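Long-range contacts in galectin-1 (PDB 1A78), which binds beta-galactosides, and probably a range of complex carbohydrates, as a homodimeric lectin that may regulate cell differentiation and apoptosis: residues Val18-Ile24 with Ala84-Phe90; Ala1-Val5 with Ser122-Phe128; Ala39-His45 with Cys61-Asp67; Tyr92-Ile97 with Phe109-Leu115. One frame throughout, in Å; residues are numbered along the deposited sequence.

Overall arrangement
All four contacts belong to the galectin beta-sandwich, whose two antiparallel sheets enclose an apolar core. Interaction 1 lies within one sheet, its inner face in the core and its outer face mixed, with charged, sulfur and hydroxyl side chains. Interaction 4 belongs to the same sheet but lies near the surface, where a hairpin runs into loops held by backbone bonds and a tyrosine hydroxyl. Interaction 3 lies in the other sheet and mixes charged and amide chemistry with sugar binding; Arg-112, from interaction 4, bonds to its Ser-63. Interaction 2 brings the N-terminus to the turn between the sheets, at the subunit interface, and meets interaction 1 through Ser-23 and Ala-127. Phe-90 of interaction 1 packs against both Leu-44 and Ile-97.

Interaction 1 (Val18-Ile24 with Ala84-Phe90); sequences VEIKGSI and AEVMVCF
Val-18, Ile-20 and Gly-22 form antiparallel hydrogen-bonded pairs with Phe-90, Val-88 and Val-86, joining strands 16-23 and 85-92 within one sheet of the galectin beta-sandwich. Two backbone bonds close each pair, Ile-20 N lying 2.8 Å from Val-88 O, and Ile-24 N adds a seventh to Ala-84 O at 2.6 Å where the strand has ended. The face bearing Val-18, Ile-20, Val-86, Val-88 and Phe-90 is buried, and branched aliphatic and aromatic groups suit it. Phe-90 carries CG opposite its carbonyl carbon (chi1 -50°), which lays the ring back along the strand pair; Ile-20 CD1 comes to the ring's edge, 4.4 Å from Phe-90 CE1, and Val-18 CG1 is 4.3 Å from Phe-90 CD1. Val-33 and Leu-35 of the facing sheet also pack on this ring. On the same buried face Val-86 CG2 lies 3.7 Å from Gly-22 O.

The other face is looser and more polar. Lys-21 folds back at its third torsion (-52°), and NZ reaches Glu-19 OE2 at 3.2 Å in a salt bridge within the strand. Met-87 lies alongside the lysine and obliquely across the glutamate, its CG against Glu-19 CG and its SD 3.8 Å from Lys-21 CE, beside the Glu-19 carboxylate. Next to it, where a dithiothreitol molecule probably from the crystallisation liquor is bound, Cys-89 SG sits 3.6 Å from Glu-19 CG.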
loop_
_atom_site.group_PDB
_atom_site.type_symbol
_atom_site.label_atom_id
_atom_site.label_comp_id
_atom_site.label_asym_id
_atom_site.label_seq_id
_atom_site.Cartn_x
_atom_site.Cartn_y
_atom_site.Cartn_z
ATOM N N VAL A 18 -0.465 10.659 -4.380
ATOM C CA VAL A 18 -0.510 9.632 -3.364
ATOM C C VAL A 18 -0.345 10.340 -2.023
ATOM O O VAL A 18 0.457 11.255 -1.888
ATOM C CB VAL A 18 0.563 8.498 -3.614
ATOM C CG1 VAL A 18 1.907 9.056 -3.963
ATOM C CG2 VAL A 18 0.678 7.597 -2.428
ATOM N N GLU A 19 -1.171 9.982 -1.061
ATOM C CA GLU A 19 -1.121 10.574 0.254
ATOM C C GLU A 19 -0.779 9.463 1.231
ATOM O O GLU A 19 -1.464 8.436 1.259
ATOM C CB GLU A 19 -2.496 11.154 0.606
ATOM C CG GLU A 19 -2.678 11.526 2.083
ATOM C CD GLU A 19 -4.142 11.564 2.505
ATOM O OE1 GLU A 19 -4.817 12.594 2.269
ATOM O OE2 GLU A 19 -4.618 10.556 3.076
ATOM N N ILE A 20 0.287 9.641 2.004
ATOM C CA ILE A 20 0.691 8.653 2.991
ATOM C C ILE A 20 0.313 9.183 4.362
ATOM O O ILE A 20 0.321 10.383 4.578
ATOM C CB ILE A 20 2.211 8.337 2.925
ATOM C CG1 ILE A 20 2.485 7.264 1.872
ATOM C CG2 ILE A 20 2.710 7.789 4.256
ATOM C CD1 ILE A 20 2.260 7.711 0.472
ATOM N N LYS A 21 -0.055 8.290 5.273
ATOM C CA LYS A 21 -0.448 8.669 6.619
ATOM C C LYS A 21 0.152 7.614 7.533
ATOM O O LYS A 21 0.088 6.418 7.227
ATOM C CB LYS A 21 -1.959 8.651 6.724
ATOM C CG LYS A 21 -2.519 9.633 7.706
ATOM C CD LYS A 21 -4.028 9.659 7.583
ATOM C CE LYS A 21 -4.433 9.880 6.119
ATOM N NZ LYS A 21 -5.884 9.618 5.851
ATOM N N GLY A 22 0.788 8.052 8.615
ATOM C CA GLY A 22 1.409 7.108 9.515
ATOM C C GLY A 22 1.772 7.726 10.839
ATOM O O GLY A 22 1.430 8.878 11.109
ATOM N N SER A 23 2.440 6.946 11.681
ATOM C CA SER A 23 2.862 7.417 12.987
ATOM C C SER A 23 4.376 7.503 13.151
ATOM O O SER A 23 5.124 6.588 12.766
ATOM C CB SER A 23 2.275 6.543 14.094
ATOM O OG SER A 23 0.915 6.859 14.300
ATOM N N ILE A 24 4.803 8.638 13.703
ATOM C CA ILE A 24 6.199 8.929 13.974
ATOM C C ILE A 24 6.496 8.446 15.378
ATOM O O ILE A 24 5.757 8.762 16.316
ATOM C CB ILE A 24 6.483 10.452 13.986
ATOM C CG1 ILE A 24 6.173 11.091 12.635
ATOM C CG2 ILE A 24 7.936 10.713 14.359
ATOM C CD1 ILE A 24 6.565 12.560 12.584
ATOM N N ALA A 84 4.070 11.343 17.106
ATOM C CA ALA A 84 2.786 11.833 16.577
ATOM C C ALA A 84 2.491 11.293 15.176
ATOM O O ALA A 84 3.312 10.600 14.591
ATOM C CB ALA A 84 2.750 13.350 16.572
ATOM N N GLU A 85 1.311 11.604 14.654
ATOM C CA GLU A 85 0.895 11.153 13.330
ATOM C C GLU A 85 1.230 12.141 12.219
ATOM O O GLU A 85 1.116 13.349 12.405
ATOM C CB GLU A 85 -0.611 10.933 13.304
ATOM C CG GLU A 85 -1.083 9.671 13.988
ATOM C CD GLU A 85 -2.443 9.212 13.466
ATOM O OE1 GLU A 85 -2.506 8.779 12.283
ATOM O OE2 GLU A 85 -3.433 9.276 14.243
ATOM N N VAL A 86 1.600 11.640 11.047
ATOM C CA VAL A 86 1.894 12.520 9.933
ATOM C C VAL A 86 1.100 12.139 8.706
ATOM O O VAL A 86 0.675 10.988 8.566
ATOM C CB VAL A 86 3.377 12.498 9.553
ATOM C CG1 VAL A 86 4.174 13.148 10.627
ATOM C CG2 VAL A 86 3.858 11.078 9.326
ATOM N N MET A 87 0.946 13.096 7.800
ATOM C CA MET A 87 0.246 12.870 6.548
ATOM C C MET A 87 0.885 13.767 5.486
ATOM O O MET A 87 0.918 14.988 5.641
ATOM C CB MET A 87 -1.229 13.173 6.726
ATOM C CG MET A 87 -2.028 13.139 5.469
ATOM S SD MET A 87 -3.746 13.588 5.817
ATOM C CE MET A 87 -3.681 14.126 7.560
ATOM N N VAL A 88 1.455 13.156 4.448
ATOM C CA VAL A 88 2.126 13.883 3.369
ATOM C C VAL A 88 1.504 13.448 2.038
ATOM O O VAL A 88 1.114 12.290 1.888
ATOM C CB VAL A 88 3.689 13.560 3.320
ATOM C CG1 VAL A 88 4.429 14.577 2.443
ATOM C CG2 VAL A 88 4.299 13.535 4.717
ATOM N N CYS A 89 1.454 14.355 1.069
ATOM C CA CYS A 89 0.915 14.048 -0.240
ATOM C C CYS A 89 1.927 14.469 -1.283
ATOM O O CYS A 89 2.636 15.458 -1.115
ATOM C CB CYS A 89 -0.392 14.779 -0.457
ATOM S SG CYS A 89 -1.390 14.729 1.006
ATOM N N PHE A 90 2.021 13.672 -2.338
ATOM C CA PHE A 90 2.947 13.899 -3.424
ATOM C C PHE A 90 2.146 13.861 -4.694
ATOM O O PHE A 90 1.482 12.871 -4.992
ATOM C CB PHE A 90 3.997 12.776 -3.488
ATOM C CG PHE A 90 4.641 12.486 -2.196
ATOM C CD1 PHE A 90 4.061 11.605 -1.305
ATOM C CD2 PHE A 90 5.823 13.130 -1.838
ATOM C CE1 PHE A 90 4.639 11.368 -0.056
ATOM C CE2 PHE A 90 6.420 12.905 -0.594
ATOM C CZ PHE A 90 5.830 12.030 0.300
#

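Interaction 2 (Ala1-Val5 with Ser122-Phe128); sequences ASAGV and SLEGLAF
Ala-3 O and Val-5 O accept hydrogen bonds from Gly-125 N (2.6 Å) and Leu-123 N (2.9 Å), which lays the irregular N-terminal segment against the end of strand 118-124 and the turn after it. The Gly-125 bond uses a lone pair of Ala-3 O in the carbonyl plane, but it is short and bent (133° at hydrogen) and Ala-3 is poorly ordered. A water adds a third link between the segments, accepting from Val-5 N and donating to Leu-126 O. Glycine suits both close passages: Gly-4 runs close to Leu-123 O with a phi of 141°, and Gly-125 has a positive phi (63°). The main side-chain contact is apolar, Val-5 CG2 crossing Phe-128 obliquely to meet its CB, at 3.8 Å, and its CG and CD2. Glu-124 instead sends its carboxylate to Asn-34. Val-5 also packs on Asn-9, and Phe-128 on Thr-133, of the second subunit. Packing of the N- and C-terminal strands across the interface is characteristic of the galectin-1 homodimer.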
loop_
_atom_site.group_PDB
_atom_site.type_symbol
_atom_site.label_atom_id
_atom_site.label_comp_id
_atom_site.label_asym_id
_atom_site.label_seq_id
_atom_site.Cartn_x
_atom_site.Cartn_y
_atom_site.Cartn_z
ATOM N N ALA A 1 17.940 -0.446 12.040
ATOM C CA ALA A 1 16.731 -1.299 12.214
ATOM C C ALA A 1 15.504 -0.397 12.258
ATOM O O ALA A 1 15.451 0.537 13.063
ATOM C CB ALA A 1 16.839 -2.127 13.498
ATOM N N SER A 2 14.576 -0.669 11.338
ATOM C CA SER A 2 13.292 0.024 11.129
ATOM C C SER A 2 13.209 0.763 9.785
ATOM O O SER A 2 13.834 1.808 9.574
ATOM C CB SER A 2 12.861 0.931 12.304
ATOM O OG SER A 2 13.499 2.194 12.298
ATOM N N ALA A 3 12.501 0.134 8.854
ATOM C CA ALA A 3 12.277 0.667 7.516
ATOM C C ALA A 3 10.751 0.723 7.370
ATOM O O ALA A 3 10.118 1.686 7.848
ATOM C CB ALA A 3 12.890 -0.261 6.460
ATOM N N GLY A 4 10.157 -0.320 6.774
ATOM C CA GLY A 4 8.711 -0.344 6.628
ATOM C C GLY A 4 8.120 -0.879 5.343
ATOM O O GLY A 4 8.748 -1.622 4.593
ATOM N N VAL A 5 6.887 -0.464 5.105
ATOM C CA VAL A 5 6.103 -0.864 3.953
ATOM C C VAL A 5 6.702 -0.470 2.625
ATOM O O VAL A 5 7.262 0.621 2.503
ATOM C CB VAL A 5 4.669 -0.281 4.066
ATOM C CG1 VAL A 5 3.913 -0.374 2.761
ATOM C CG2 VAL A 5 3.911 -1.035 5.139
ATOM N N SER A 122 8.153 3.309 -0.841
ATOM C CA SER A 122 8.526 2.646 0.403
ATOM C C SER A 122 8.681 3.689 1.501
ATOM O O SER A 122 8.929 4.870 1.214
ATOM C CB SER A 122 9.821 1.867 0.256
ATOM O OG SER A 122 10.862 2.699 -0.217
ATOM N N LEU A 123 8.509 3.253 2.745
ATOM C CA LEU A 123 8.628 4.111 3.913
ATOM C C LEU A 123 9.753 3.566 4.774
ATOM O O LEU A 123 10.035 2.369 4.767
ATOM C CB LEU A 123 7.329 4.089 4.739
ATOM C CG LEU A 123 6.009 4.440 4.038
ATOM C CD1 LEU A 123 4.847 4.324 5.017
ATOM C CD2 LEU A 123 6.065 5.835 3.445
ATOM N N GLU A 124 10.413 4.437 5.513
ATOM C CA GLU A 124 11.476 3.992 6.391
ATOM C C GLU A 124 11.291 4.675 7.740
ATOM O O GLU A 124 11.208 5.904 7.809
ATOM C CB GLU A 124 12.845 4.383 5.844
ATOM C CG GLU A 124 13.184 3.969 4.416
ATOM C CD GLU A 124 14.510 4.602 3.956
ATOM O OE1 GLU A 124 15.233 5.163 4.821
ATOM O OE2 GLU A 124 14.833 4.559 2.740
ATOM N N GLY A 125 11.203 3.886 8.803
ATOM C CA GLY A 125 11.075 4.459 10.125
ATOM C C GLY A 125 9.834 5.284 10.391
ATOM O O GLY A 125 9.863 6.240 11.169
ATOM N N LEU A 126 8.727 4.866 9.798
ATOM C CA LEU A 126 7.451 5.546 9.948
ATOM C C LEU A 126 6.409 4.425 9.964
ATOM O O LEU A 126 6.443 3.526 9.116
ATOM C CB LEU A 126 7.244 6.454 8.739
ATOM C CG LEU A 126 6.030 7.355 8.709
ATOM C CD1 LEU A 126 6.126 8.412 9.783
ATOM C CD2 LEU A 126 5.929 7.976 7.344
ATOM N N ALA A 127 5.548 4.418 10.976
ATOM C CA ALA A 127 4.512 3.389 11.073
ATOM C C ALA A 127 3.372 3.698 10.108
ATOM O O ALA A 127 2.730 4.731 10.212
ATOM C CB ALA A 127 3.982 3.273 12.512
ATOM N N PHE A 128 3.159 2.798 9.159
ATOM C CA PHE A 128 2.117 2.908 8.150
ATOM C C PHE A 128 0.694 2.826 8.721
ATOM O O PHE A 128 0.409 2.045 9.618
ATOM C CB PHE A 128 2.342 1.781 7.132
ATOM C CG PHE A 128 1.218 1.580 6.157
ATOM C CD1 PHE A 128 1.087 2.399 5.049
ATOM C CD2 PHE A 128 0.298 0.552 6.347
ATOM C CE1 PHE A 128 0.061 2.202 4.146
ATOM C CE2 PHE A 128 -0.731 0.346 5.455
ATOM C CZ PHE A 128 -0.853 1.169 4.353
HETATM O O HOH W 1 6.099 1.081 7.516
#

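Interaction 3 (Ala39-His45 with Cys61-Asp67); sequences ASNFLLH and CNSKEAD. With YIO (1-thio-beta-D-galactopyranose), chain C.
Phe-42 with Lys-64 and His-45 with Asn-62 form antiparallel hydrogen-bonded pairs, but the register slips by one residue between them. Leu-43 and Leu-44 take up the slip as a classic beta bulge, both facing Leu-35 of the next strand. Toward Ala-39 and Asp-67, Lys-64 lies side by side with Phe-42. A bend at its third torsion (71°) places CE over one ring face, 4.1 Å from the Phe-42 centroid, while NZ makes an off-centre cation-pi contact and donates to Ala-39 O at 3.0 Å. A long aliphatic chain ending in ammonium can thus serve ring and carbonyl together. Ser-40 OG reaches Asp-67 OD2 (3.1 Å) from above the carboxylate plane, and Asn-41 OD1 takes Ala-66 N at 2.8 Å, again from above its amide plane. The other end contributes to the site of 1-thio-beta-D-galactopyranose (YIO), which Glu-72 and Arg-49 also bind. His-45 NE2 gives a weak, bent bond to YIO O4, its ND1 being bonded to Asn-34 OD1. Asn-62 ND2 donates almost straight (170°) to YIO O6, 2.8 Å away. Its OD1 accepts from Ser-63 N and ND2 also bonds to Gly-70 O, together consistent with a fixed amide rotation that offers NH2 to the sugar.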
loop_
_atom_site.group_PDB
_atom_site.type_symbol
_atom_site.label_atom_id
_atom_site.label_comp_id
_atom_site.label_asym_id
_atom_site.label_seq_id
_atom_site.Cartn_x
_atom_site.Cartn_y
_atom_site.Cartn_z
ATOM N N ALA A 39 14.401 -0.072 -5.034
ATOM C CA ALA A 39 15.233 0.311 -3.902
ATOM C C ALA A 39 16.552 1.010 -4.233
ATOM O O ALA A 39 17.178 1.579 -3.341
ATOM C CB ALA A 39 15.483 -0.887 -3.012
ATOM N N SER A 40 16.971 0.996 -5.488
ATOM C CA SER A 40 18.223 1.654 -5.859
ATOM C C SER A 40 18.014 2.830 -6.767
ATOM O O SER A 40 18.988 3.387 -7.252
ATOM C CB SER A 40 19.152 0.703 -6.619
ATOM O OG SER A 40 19.456 -0.445 -5.860
ATOM N N ASN A 41 16.761 3.150 -7.088
ATOM C CA ASN A 41 16.476 4.258 -7.993
ATOM C C ASN A 41 15.280 4.990 -7.472
ATOM O O ASN A 41 14.184 4.460 -7.530
ATOM C CB ASN A 41 16.162 3.765 -9.411
ATOM C CG ASN A 41 17.311 2.969 -10.035
ATOM O OD1 ASN A 41 18.216 3.528 -10.665
ATOM N ND2 ASN A 41 17.264 1.655 -9.874
ATOM N N PHE A 42 15.507 6.175 -6.907
ATOM C CA PHE A 42 14.448 7.018 -6.361
ATOM C C PHE A 42 14.333 8.276 -7.193
ATOM O O PHE A 42 15.327 8.861 -7.576
ATOM C CB PHE A 42 14.760 7.441 -4.928
ATOM C CG PHE A 42 14.850 6.300 -3.951
ATOM C CD1 PHE A 42 14.147 5.101 -4.168
ATOM C CD2 PHE A 42 15.595 6.435 -2.782
ATOM C CE1 PHE A 42 14.182 4.066 -3.235
ATOM C CE2 PHE A 42 15.638 5.397 -1.834
ATOM C CZ PHE A 42 14.929 4.216 -2.063
ATOM N N LEU A 43 13.114 8.624 -7.573
ATOM C CA LEU A 43 12.872 9.855 -8.310
ATOM C C LEU A 43 12.884 10.889 -7.186
ATOM O O LEU A 43 13.429 11.965 -7.348
ATOM C CB LEU A 43 11.501 9.813 -8.984
ATOM C CG LEU A 43 11.369 10.377 -10.398
ATOM C CD1 LEU A 43 12.342 9.682 -11.368
ATOM C CD2 LEU A 43 9.924 10.189 -10.866
ATOM N N LEU A 44 12.385 10.493 -6.016
ATOM C CA LEU A 44 12.347 11.336 -4.845
ATOM C C LEU A 44 12.567 10.572 -3.553
ATOM O O LEU A 44 11.863 9.604 -3.296
ATOM C CB LEU A 44 10.980 12.052 -4.703
ATOM C CG LEU A 44 10.736 12.831 -3.368
ATOM C CD1 LEU A 44 11.771 13.966 -3.183
ATOM C CD2 LEU A 44 9.356 13.438 -3.310
ATOM N N HIS A 45 13.571 10.989 -2.779
ATOM C CA HIS A 45 13.845 10.463 -1.437
ATOM C C HIS A 45 13.564 11.689 -0.543
ATOM O O HIS A 45 14.290 12.697 -0.597
ATOM C CB HIS A 45 15.300 10.004 -1.256
ATOM C CG HIS A 45 15.704 9.793 0.183
ATOM N ND1 HIS A 45 15.443 8.628 0.878
ATOM C CD2 HIS A 45 16.374 10.594 1.050
ATOM C CE1 HIS A 45 15.926 8.717 2.106
ATOM N NE2 HIS A 45 16.498 9.900 2.237
ATOM N N CYS A 61 15.861 16.354 0.519
ATOM C CA CYS A 61 15.257 15.632 -0.592
ATOM C C CYS A 61 16.348 15.335 -1.580
ATOM O O CYS A 61 17.255 16.149 -1.764
ATOM C CB CYS A 61 14.163 16.457 -1.294
ATOM S SG CYS A 61 12.656 16.662 -0.346
ATOM N N ASN A 62 16.282 14.170 -2.218
ATOM C CA ASN A 62 17.306 13.834 -3.214
ATOM C C ASN A 62 16.768 12.785 -4.165
ATOM O O ASN A 62 15.651 12.287 -3.975
ATOM C CB ASN A 62 18.570 13.307 -2.529
ATOM C CG ASN A 62 19.813 13.539 -3.342
ATOM O OD1 ASN A 62 19.751 13.901 -4.513
ATOM N ND2 ASN A 62 20.963 13.327 -2.728
ATOM N N SER A 63 17.503 12.538 -5.241
ATOM C CA SER A 63 17.131 11.521 -6.208
ATOM C C SER A 63 18.265 10.506 -6.111
ATOM O O SER A 63 19.333 10.822 -5.584
ATOM C CB SER A 63 17.068 12.092 -7.612
ATOM O OG SER A 63 18.342 12.548 -8.015
ATOM N N LYS A 64 18.033 9.300 -6.602
ATOM C CA LYS A 64 19.019 8.255 -6.566
ATOM C C LYS A 64 18.872 7.432 -7.827
ATOM O O LYS A 64 17.760 7.063 -8.216
ATOM C CB LYS A 64 18.808 7.367 -5.340
ATOM C CG LYS A 64 19.948 6.368 -5.179
ATOM C CD LYS A 64 19.937 5.593 -3.890
ATOM C CE LYS A 64 18.817 4.599 -3.850
ATOM N NZ LYS A 64 18.874 3.879 -2.550
ATOM N N GLU A 65 19.982 7.204 -8.507
ATOM C CA GLU A 65 19.988 6.397 -9.712
ATOM C C GLU A 65 21.126 5.391 -9.610
ATOM O O GLU A 65 22.298 5.767 -9.537
ATOM C CB GLU A 65 20.160 7.255 -10.964
ATOM C CG GLU A 65 20.278 6.409 -12.217
ATOM C CD GLU A 65 20.093 7.183 -13.507
ATOM O OE1 GLU A 65 20.959 8.036 -13.823
ATOM O OE2 GLU A 65 19.088 6.908 -14.217
ATOM N N ALA A 66 20.773 4.115 -9.559
ATOM C CA ALA A 66 21.766 3.057 -9.462
ATOM C C ALA A 66 22.596 3.204 -8.177
ATOM O O ALA A 66 23.824 3.039 -8.169
ATOM C CB ALA A 66 22.657 3.055 -10.704
ATOM N N ASP A 67 21.899 3.524 -7.093
ATOM C CA ASP A 67 22.502 3.689 -5.773
ATOM C C ASP A 67 23.378 4.912 -5.553
ATOM O O ASP A 67 23.895 5.121 -4.455
ATOM C CB ASP A 67 23.238 2.423 -5.351
ATOM C CG ASP A 67 22.295 1.341 -4.916
ATOM O OD1 ASP A 67 21.422 1.640 -4.059
ATOM O OD2 ASP A 67 22.417 0.207 -5.450
HETATM C C1 YIO C . 22.642 10.475 3.060
HETATM C C2 YIO C . 21.728 9.529 3.798
HETATM C C3 YIO C . 20.748 8.893 2.832
HETATM C C4 YIO C . 19.941 9.990 2.196
HETATM C C5 YIO C . 20.884 10.975 1.505
HETATM C C6 YIO C . 20.159 12.171 0.946
HETATM O O2 YIO C . 22.495 8.525 4.424
HETATM O O3 YIO C . 19.881 8.031 3.545
HETATM O O4 YIO C . 19.172 10.641 3.194
HETATM O O5 YIO C . 21.876 11.488 2.414
HETATM O O6 YIO C . 20.980 12.822 -0.012
HETATM S S1 YIO C . 23.534 11.361 4.365
#

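Interaction 4 (Tyr92-Ile97 with Phe109-Leu115); sequences YQTQKI and FPVRKVL
Ile-97 and Phe-109 form an antiparallel hydrogen-bonded pair in the hairpin of strands 96-101 and 106-110, each backbone N serving the other's O, at 2.9 Å from Ile-97 N and 3.0 Å from Phe-109 N. Lys-96 faces Pro-110 in a non-hydrogen-bonded pair, a place where proline, lacking an N-H, costs no bond to this strand. Val-111 N resumes the pairing: it reaches Gln-95 O at 3.0 Å, nearly straight at hydrogen but 47° out of the carbonyl plane. Within the turn Gln-93 N is satisfied by Lys-96 O, and Lys-96 N makes a weak bond to Gln-93 O. Farther on, Tyr-92 OH donates to a lone pair of Leu-115 O at 2.7 Å, in the ring plane. The tyrosine extends opposite its backbone N (chi1 176°), which carries the hydroxyl across to that loop. Val-111 fills the space between, CG2 lying 3.8 Å from Ile-97 CG1 and 4.0 Å from Tyr-92 CE1 at the ring edge. A long, rigid phenol thus lets one hydroxyl tie down a loop carbonyl where regular strand pairing has stopped.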
loop_
_atom_site.group_PDB
_atom_site.type_symbol
_atom_site.label_atom_id
_atom_site.label_comp_id
_atom_site.label_asym_id
_atom_site.label_seq_id
_atom_site.Cartn_x
_atom_site.Cartn_y
_atom_site.Cartn_z
ATOM N N TYR A 92 2.449 14.129 -8.779
ATOM C CA TYR A 92 3.423 13.936 -9.837
ATOM C C TYR A 92 3.025 14.661 -11.100
ATOM O O TYR A 92 1.918 14.506 -11.596
ATOM C CB TYR A 92 3.581 12.435 -10.108
ATOM C CG TYR A 92 4.497 12.051 -11.244
ATOM C CD1 TYR A 92 5.646 12.791 -11.541
ATOM C CD2 TYR A 92 4.238 10.913 -12.005
ATOM C CE1 TYR A 92 6.507 12.398 -12.560
ATOM C CE2 TYR A 92 5.100 10.515 -13.031
ATOM C CZ TYR A 92 6.227 11.255 -13.299
ATOM O OH TYR A 92 7.084 10.842 -14.297
ATOM N N GLN A 93 3.929 15.507 -11.572
ATOM C CA GLN A 93 3.769 16.254 -12.803
ATOM C C GLN A 93 5.041 15.854 -13.583
ATOM O O GLN A 93 6.049 15.493 -12.981
ATOM C CB GLN A 93 3.710 17.744 -12.493
ATOM C CG GLN A 93 2.502 18.163 -11.615
ATOM C CD GLN A 93 1.157 18.122 -12.366
ATOM O OE1 GLN A 93 1.110 18.286 -13.581
ATOM N NE2 GLN A 93 0.073 17.885 -11.640
ATOM N N THR A 94 5.006 15.860 -14.907
ATOM C CA THR A 94 6.178 15.413 -15.667
ATOM C C THR A 94 7.496 16.162 -15.442
ATOM O O THR A 94 8.571 15.675 -15.816
ATOM C CB THR A 94 5.887 15.414 -17.188
ATOM O OG1 THR A 94 5.220 16.632 -17.548
ATOM C CG2 THR A 94 5.016 14.216 -17.575
ATOM N N GLN A 95 7.412 17.344 -14.839
ATOM C CA GLN A 95 8.583 18.176 -14.632
ATOM C C GLN A 95 9.017 18.307 -13.187
ATOM O O GLN A 95 10.198 18.526 -12.916
ATOM C CB GLN A 95 8.327 19.564 -15.230
ATOM C CG GLN A 95 6.912 20.104 -14.932
ATOM C CD GLN A 95 6.707 21.534 -15.423
ATOM O OE1 GLN A 95 6.099 22.366 -14.727
ATOM N NE2 GLN A 95 7.217 21.835 -16.622
ATOM N N LYS A 96 8.080 18.136 -12.265
ATOM C CA LYS A 96 8.374 18.271 -10.847
ATOM C C LYS A 96 7.348 17.495 -10.021
ATOM O O LYS A 96 6.258 17.176 -10.503
ATOM C CB LYS A 96 8.289 19.749 -10.448
ATOM C CG LYS A 96 6.844 20.258 -10.412
ATOM C CD LYS A 96 6.707 21.733 -10.076
ATOM C CE LYS A 96 7.060 22.604 -11.251
ATOM N NZ LYS A 96 6.520 23.985 -11.058
ATOM N N ILE A 97 7.676 17.251 -8.762
ATOM C CA ILE A 97 6.788 16.553 -7.857
ATOM C C ILE A 97 6.461 17.578 -6.807
ATOM O O ILE A 97 7.356 18.239 -6.299
ATOM C CB ILE A 97 7.474 15.334 -7.207
ATOM C CG1 ILE A 97 7.716 14.262 -8.280
ATOM C CG2 ILE A 97 6.633 14.816 -6.042
ATOM C CD1 ILE A 97 8.546 13.060 -7.851
ATOM N N PHE A 109 10.055 19.451 -5.959
ATOM C CA PHE A 109 11.366 18.849 -6.214
ATOM C C PHE A 109 11.366 18.560 -7.703
ATOM O O PHE A 109 10.335 18.202 -8.249
ATOM C CB PHE A 109 11.539 17.559 -5.430
ATOM C CG PHE A 109 12.927 16.950 -5.556
ATOM C CD1 PHE A 109 14.012 17.507 -4.871
ATOM C CD2 PHE A 109 13.145 15.819 -6.357
ATOM C CE1 PHE A 109 15.283 16.953 -4.983
ATOM C CE2 PHE A 109 14.416 15.251 -6.474
ATOM C CZ PHE A 109 15.484 15.815 -5.792
ATOM N N PRO A 110 12.496 18.765 -8.401
ATOM C CA PRO A 110 12.511 18.496 -9.839
ATOM C C PRO A 110 12.563 16.998 -10.204
ATOM O O PRO A 110 13.154 16.176 -9.481
ATOM C CB PRO A 110 13.779 19.215 -10.293
ATOM C CG PRO A 110 14.685 18.980 -9.156
ATOM C CD PRO A 110 13.807 19.278 -7.964
ATOM N N VAL A 111 11.920 16.656 -11.314
ATOM C CA VAL A 111 11.909 15.299 -11.808
ATOM C C VAL A 111 13.143 15.177 -12.688
ATOM O O VAL A 111 13.167 15.675 -13.810
ATOM C CB VAL A 111 10.627 15.015 -12.604
ATOM C CG1 VAL A 111 10.793 13.755 -13.443
ATOM C CG2 VAL A 111 9.477 14.841 -11.635
ATOM N N ARG A 112 14.175 14.519 -12.170
ATOM C CA ARG A 112 15.430 14.374 -12.900
ATOM C C ARG A 112 15.369 13.279 -13.959
ATOM O O ARG A 112 16.245 13.173 -14.807
ATOM C CB ARG A 112 16.590 14.223 -11.904
ATOM C CG ARG A 112 16.355 15.159 -10.711
ATOM C CD ARG A 112 17.600 15.733 -10.060
ATOM N NE ARG A 112 17.762 15.232 -8.703
ATOM C CZ ARG A 112 18.241 15.920 -7.669
ATOM N NH1 ARG A 112 18.613 17.182 -7.801
ATOM N NH2 ARG A 112 18.398 15.311 -6.503
ATOM N N LYS A 113 14.262 12.550 -13.972
ATOM C CA LYS A 113 14.040 11.483 -14.940
ATOM C C LYS A 113 12.548 11.278 -15.079
ATOM O O LYS A 113 11.882 10.918 -14.112
ATOM C CB LYS A 113 14.680 10.179 -14.464
ATOM C CG LYS A 113 14.453 9.021 -15.406
ATOM C CD LYS A 113 15.271 7.834 -15.004
ATOM C CE LYS A 113 14.997 6.697 -15.960
ATOM N NZ LYS A 113 15.303 7.047 -17.377
ATOM N N VAL A 114 12.008 11.545 -16.261
ATOM C CA VAL A 114 10.577 11.361 -16.442
ATOM C C VAL A 114 10.253 9.920 -16.813
ATOM O O VAL A 114 10.818 9.348 -17.749
ATOM C CB VAL A 114 9.934 12.339 -17.441
ATOM C CG1 VAL A 114 8.647 12.889 -16.826
ATOM C CG2 VAL A 114 10.867 13.471 -17.773
ATOM N N LEU A 115 9.411 9.327 -15.981
ATOM C CA LEU A 115 8.964 7.961 -16.116
ATOM C C LEU A 115 7.522 8.037 -16.577
ATOM O O LEU A 115 6.807 8.975 -16.213
ATOM C CB LEU A 115 9.000 7.287 -14.736
ATOM C CG LEU A 115 10.371 7.261 -14.055
ATOM C CD1 LEU A 115 10.262 6.797 -12.607
ATOM C CD2 LEU A 115 11.306 6.377 -14.864
#